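Local coordinates for protein glypican-1 (Homo sapiens, PDB 4YWT) that serves as a cell-surface heparan sulfate proteoglycan that, through its sugar chains, binds alpha-4 (V) collagen and takes part in Schwann cell myelination, at residues N273-D284 with V427-N438. The protein carries 3 engineered substitutions. Residues are numbered along the deposited sequence; the frame is centred on the assembly and turned at random.
Sequences NVLKGCLANQAD and VMGDGLANQINN. With CA (calcium ion), chain G.
Asn273 meets the loop with both its side chain and its backbone. Its OD1 accepts a bond from Met428 N at 2.7 Å, with the donor tilted 18° from the carbonyl plane. The side chains of Asn273 and Met428 cross at about a right angle, and Met428 CG passes close to OD1. On the backbone side, Asn438 ND2 gives a nearly straight bond to Asn273 O at 2.9 Å. It comes from above the carbonyl plane, on the face opposite the helical donor Gly277 N. The same ND2 also bonds Gln435 OE1 at 2.8 Å. Asn438 OD1 accepts from Glu440 N and Val441 N, and Gln435 NE2 donates to Gly431 O, so both amides have a defined flip. The Gln435 chain bends at chi2 (-51°), which sets CG 3.6 Å from Ala280 CB and its amide carbon beside Lys276 O.

Lys276 is extended beyond CG and brings its end to the loop at Met428 to Asp430. Its NZ forms a salt bridge with Asp430 OD1 at 3.3 Å. At the far end, Asp284 OD1 accepts from Leu432 N at 3.2 Å, and the donor sits above the carboxylate plane. Leu432 lays CD1 against Ala280 CB and lies side by side with Asn281, whose OD1 bonds Asp449 N. A water links Lys276 O to Gly431 N.

The contact ties helix 268-278 and the short helix 280-283 to the loop leading to helix 450-471. Cys278 anchors the former to Cys245 by a disulfide. Ile436 O and three waters are ligands of a calcium ion. The grip is mainly polar: side-chain amides and a carboxylate meet backbone groups of a mostly irregular loop, a lysine pairs with Asp430, and together they probably help fix its path.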
loop_
_atom_site.group_PDB
_atom_site.type_symbol
_atom_site.label_atom_id
_atom_site.label_comp_id
_atom_site.label_asym_id
_atom_site.label_seq_id
_atom_site.Cartn_x
_atom_site.Cartn_y
_atom_site.Cartn_z
ATOM N N ASN A 273 16.502 -19.272 -8.104
ATOM C CA ASN A 273 16.625 -20.093 -6.906
ATOM C C ASN A 273 17.454 -19.379 -5.848
ATOM O O ASN A 273 17.115 -19.402 -4.658
ATOM C CB ASN A 273 17.234 -21.454 -7.232
ATOM C CG ASN A 273 16.181 -22.511 -7.488
ATOM O OD1 ASN A 273 14.989 -22.212 -7.536
ATOM N ND2 ASN A 273 16.613 -23.755 -7.646
ATOM N N VAL A 274 18.527 -18.728 -6.288
ATOM C CA VAL A 274 19.361 -17.958 -5.371
ATOM C C VAL A 274 18.558 -16.861 -4.674
ATOM O O VAL A 274 18.554 -16.775 -3.445
ATOM C CB VAL A 274 20.563 -17.319 -6.089
ATOM C CG1 VAL A 274 21.300 -16.377 -5.148
ATOM C CG2 VAL A 274 21.499 -18.395 -6.616
ATOM N N LEU A 275 17.869 -16.034 -5.454
ATOM C CA LEU A 275 17.121 -14.920 -4.877
ATOM C C LEU A 275 15.918 -15.388 -4.060
ATOM O O LEU A 275 15.560 -14.758 -3.067
ATOM C CB LEU A 275 16.670 -13.946 -5.968
ATOM C CG LEU A 275 17.802 -13.180 -6.658
ATOM C CD1 LEU A 275 17.253 -12.029 -7.485
ATOM C CD2 LEU A 275 18.813 -12.675 -5.638
ATOM N N LYS A 276 15.300 -16.493 -4.471
ATOM C CA LYS A 276 14.223 -17.088 -3.683
ATOM C C LYS A 276 14.760 -17.565 -2.343
ATOM O O LYS A 276 14.055 -17.526 -1.335
ATOM C CB LYS A 276 13.559 -18.247 -4.428
ATOM C CG LYS A 276 12.462 -17.816 -5.388
ATOM C CD LYS A 276 11.820 -19.011 -6.070
ATOM C CE LYS A 276 10.713 -18.574 -7.013
ATOM N NZ LYS A 276 9.745 -19.672 -7.293
ATOM N N GLY A 277 16.010 -18.017 -2.338
ATOM C CA GLY A 277 16.672 -18.371 -1.096
ATOM C C GLY A 277 16.926 -17.143 -0.241
ATOM O O GLY A 277 16.676 -17.149 0.965
ATOM N N CYS A 278 17.412 -16.080 -0.874
ATOM C CA CYS A 278 17.757 -14.850 -0.169
ATOM C C CYS A 278 16.533 -14.088 0.332
ATOM O O CYS A 278 16.571 -13.472 1.396
ATOM C CB CYS A 278 18.582 -13.933 -1.075
ATOM S SG CYS A 278 20.185 -14.601 -1.568
ATOM N N LEU A 279 15.451 -14.131 -0.437
ATOM C CA LEU A 279 14.292 -13.290 -0.158
ATOM C C LEU A 279 13.072 -14.095 0.283
ATOM O O LEU A 279 11.938 -13.740 -0.034
ATOM C CB LEU A 279 13.949 -12.456 -1.392
ATOM C CG LEU A 279 15.116 -11.681 -2.008
ATOM C CD1 LEU A 279 14.654 -10.890 -3.222
ATOM C CD2 LEU A 279 15.765 -10.768 -0.978
ATOM N N ALA A 280 13.311 -15.173 1.020
ATOM C CA ALA A 280 12.235 -16.039 1.488
ATOM C C ALA A 280 11.367 -15.346 2.539
ATOM O O ALA A 280 10.128 -15.380 2.471
ATOM C CB ALA A 280 12.812 -17.328 2.045
ATOM N N ASN A 281 12.028 -14.721 3.509
ATOM C CA ASN A 281 11.333 -14.008 4.574
ATOM C C ASN A 281 10.428 -12.920 4.021
ATOM O O ASN A 281 9.275 -12.801 4.430
ATOM C CB ASN A 281 12.334 -13.408 5.563
ATOM C CG ASN A 281 12.859 -14.431 6.547
ATOM O OD1 ASN A 281 12.189 -14.773 7.521
ATOM N ND2 ASN A 281 14.063 -14.929 6.296
ATOM N N GLN A 282 10.954 -12.134 3.084
ATOM C CA GLN A 282 10.160 -11.114 2.412
ATOM C C GLN A 282 8.982 -11.754 1.687
ATOM O O GLN A 282 7.890 -11.191 1.636
ATOM C CB GLN A 282 11.015 -10.317 1.421
ATOM C CG GLN A 282 12.062 -9.417 2.061
ATOM C CD GLN A 282 13.377 -10.131 2.317
ATOM O OE1 GLN A 282 13.445 -11.359 2.303
ATOM N NE2 GLN A 282 14.432 -9.357 2.547
ATOM N N ALA A 283 9.211 -12.943 1.136
ATOM C CA ALA A 283 8.183 -13.652 0.384
ATOM C C ALA A 283 7.097 -14.222 1.296
ATOM O O ALA A 283 6.009 -14.565 0.834
ATOM C CB ALA A 283 8.811 -14.762 -0.449
ATOM N N ASP A 284 7.389 -14.328 2.589
ATOM C CA ASP A 284 6.371 -14.783 3.538
ATOM C C ASP A 284 5.240 -13.764 3.740
ATOM O O ASP A 284 4.187 -14.101 4.280
ATOM C CB ASP A 284 7.007 -15.121 4.886
ATOM C CG ASP A 284 7.581 -16.526 4.921
ATOM O OD1 ASP A 284 7.185 -17.355 4.075
ATOM O OD2 ASP A 284 8.420 -16.803 5.802
ATOM N N VAL A 427 13.051 -24.690 -10.214
ATOM C CA VAL A 427 12.841 -23.471 -9.449
ATOM C C VAL A 427 12.041 -23.786 -8.191
ATOM O O VAL A 427 11.014 -24.461 -8.252
ATOM C CB VAL A 427 12.112 -22.392 -10.273
ATOM C CG1 VAL A 427 11.992 -21.102 -9.473
ATOM C CG2 VAL A 427 12.848 -22.138 -11.578
ATOM N N MET A 428 12.525 -23.306 -7.051
ATOM C CA MET A 428 11.860 -23.535 -5.775
ATOM C C MET A 428 10.538 -22.785 -5.688
ATOM O O MET A 428 10.298 -21.836 -6.435
ATOM C CB MET A 428 12.766 -23.118 -4.615
ATOM C CG MET A 428 14.096 -23.862 -4.539
ATOM S SD MET A 428 13.997 -25.467 -3.712
ATOM C CE MET A 428 13.522 -26.553 -5.056
ATOM N N GLY A 429 9.675 -23.232 -4.783
ATOM C CA GLY A 429 8.467 -22.499 -4.465
ATOM C C GLY A 429 8.809 -21.261 -3.655
ATOM O O GLY A 429 9.967 -21.041 -3.300
ATOM N N ASP A 430 7.798 -20.456 -3.355
ATOM C CA ASP A 430 7.999 -19.209 -2.625
ATOM C C ASP A 430 7.776 -19.385 -1.127
ATOM O O ASP A 430 6.933 -20.176 -0.704
ATOM C CB ASP A 430 7.073 -18.120 -3.167
ATOM C CG ASP A 430 7.110 -18.027 -4.678
ATOM O OD1 ASP A 430 8.163 -17.636 -5.225
ATOM O OD2 ASP A 430 6.086 -18.342 -5.319
ATOM N N GLY A 431 8.549 -18.656 -0.328
ATOM C CA GLY A 431 8.383 -18.674 1.115
ATOM C C GLY A 431 9.496 -19.398 1.845
ATOM O O GLY A 431 10.192 -20.231 1.266
ATOM N N LEU A 432 9.661 -19.065 3.123
ATOM C CA LEU A 432 10.747 -19.598 3.939
ATOM C C LEU A 432 10.764 -21.120 3.973
ATOM O O LEU A 432 11.794 -21.739 3.706
ATOM C CB LEU A 432 10.650 -19.054 5.366
ATOM C CG LEU A 432 11.844 -19.328 6.282
ATOM C CD1 LEU A 432 13.090 -18.655 5.738
ATOM C CD2 LEU A 432 11.549 -18.851 7.694
ATOM N N ALA A 433 9.618 -21.715 4.293
ATOM C CA ALA A 433 9.504 -23.164 4.428
ATOM C C ALA A 433 9.929 -23.895 3.157
ATOM O O ALA A 433 10.563 -24.948 3.222
ATOM C CB ALA A 433 8.080 -23.548 4.803
ATOM N N ASN A 434 9.592 -23.323 2.006
ATOM C CA ASN A 434 9.912 -23.938 0.721
ATOM C C ASN A 434 11.397 -23.901 0.365
ATOM O O ASN A 434 11.803 -24.447 -0.660
ATOM C CB ASN A 434 9.111 -23.264 -0.396
ATOM C CG ASN A 434 7.686 -23.767 -0.475
ATOM O OD1 ASN A 434 7.425 -24.955 -0.285
ATOM N ND2 ASN A 434 6.754 -22.863 -0.756
ATOM N N GLN A 435 12.204 -23.266 1.208
ATOM C CA GLN A 435 13.631 -23.127 0.933
ATOM C C GLN A 435 14.486 -24.106 1.727
ATOM O O GLN A 435 15.712 -24.000 1.730
ATOM C CB GLN A 435 14.095 -21.699 1.224
ATOM C CG GLN A 435 13.261 -20.628 0.553
ATOM C CD GLN A 435 13.077 -20.875 -0.930
ATOM O OE1 GLN A 435 14.023 -21.223 -1.637
ATOM N NE2 GLN A 435 11.850 -20.696 -1.409
ATOM N N ILE A 436 13.842 -25.055 2.401
ATOM C CA ILE A 436 14.562 -26.028 3.215
ATOM C C ILE A 436 15.498 -26.874 2.342
ATOM O O ILE A 436 16.604 -27.222 2.758
ATOM C CB ILE A 436 13.578 -26.938 4.006
ATOM C CG1 ILE A 436 14.336 -27.947 4.874
ATOM C CG2 ILE A 436 12.595 -27.641 3.074
ATOM C CD1 ILE A 436 13.430 -28.886 5.652
ATOM N N ASN A 437 15.047 -27.191 1.132
ATOM C CA ASN A 437 15.825 -27.980 0.178
ATOM C C ASN A 437 16.599 -27.180 -0.874
ATOM O O ASN A 437 17.184 -27.772 -1.781
ATOM C CB ASN A 437 14.914 -28.986 -0.525
ATOM C CG ASN A 437 14.527 -30.140 0.377
ATOM O OD1 ASN A 437 15.211 -30.429 1.359
ATOM N ND2 ASN A 437 13.429 -30.810 0.046
ATOM N N ASN A 438 16.579 -25.852 -0.779
ATOM C CA ASN A 438 17.205 -25.002 -1.796
ATOM C C ASN A 438 18.683 -25.342 -1.991
ATOM O O ASN A 438 19.487 -25.209 -1.069
ATOM C CB ASN A 438 17.047 -23.524 -1.416
ATOM C CG ASN A 438 17.401 -22.575 -2.555
ATOM O OD1 ASN A 438 18.389 -22.764 -3.264
ATOM N ND2 ASN A 438 16.589 -21.538 -2.727
HETATM CA CA CA G . 18.929 -27.155 3.267
HETATM O O HOH W 1 11.301 -17.282 -1.429
HETATM O O HOH W 2 18.417 -25.003 2.356
HETATM O O HOH W 3 18.494 -29.495 3.482
HETATM O O HOH W 4 18.554 -25.595 5.036
#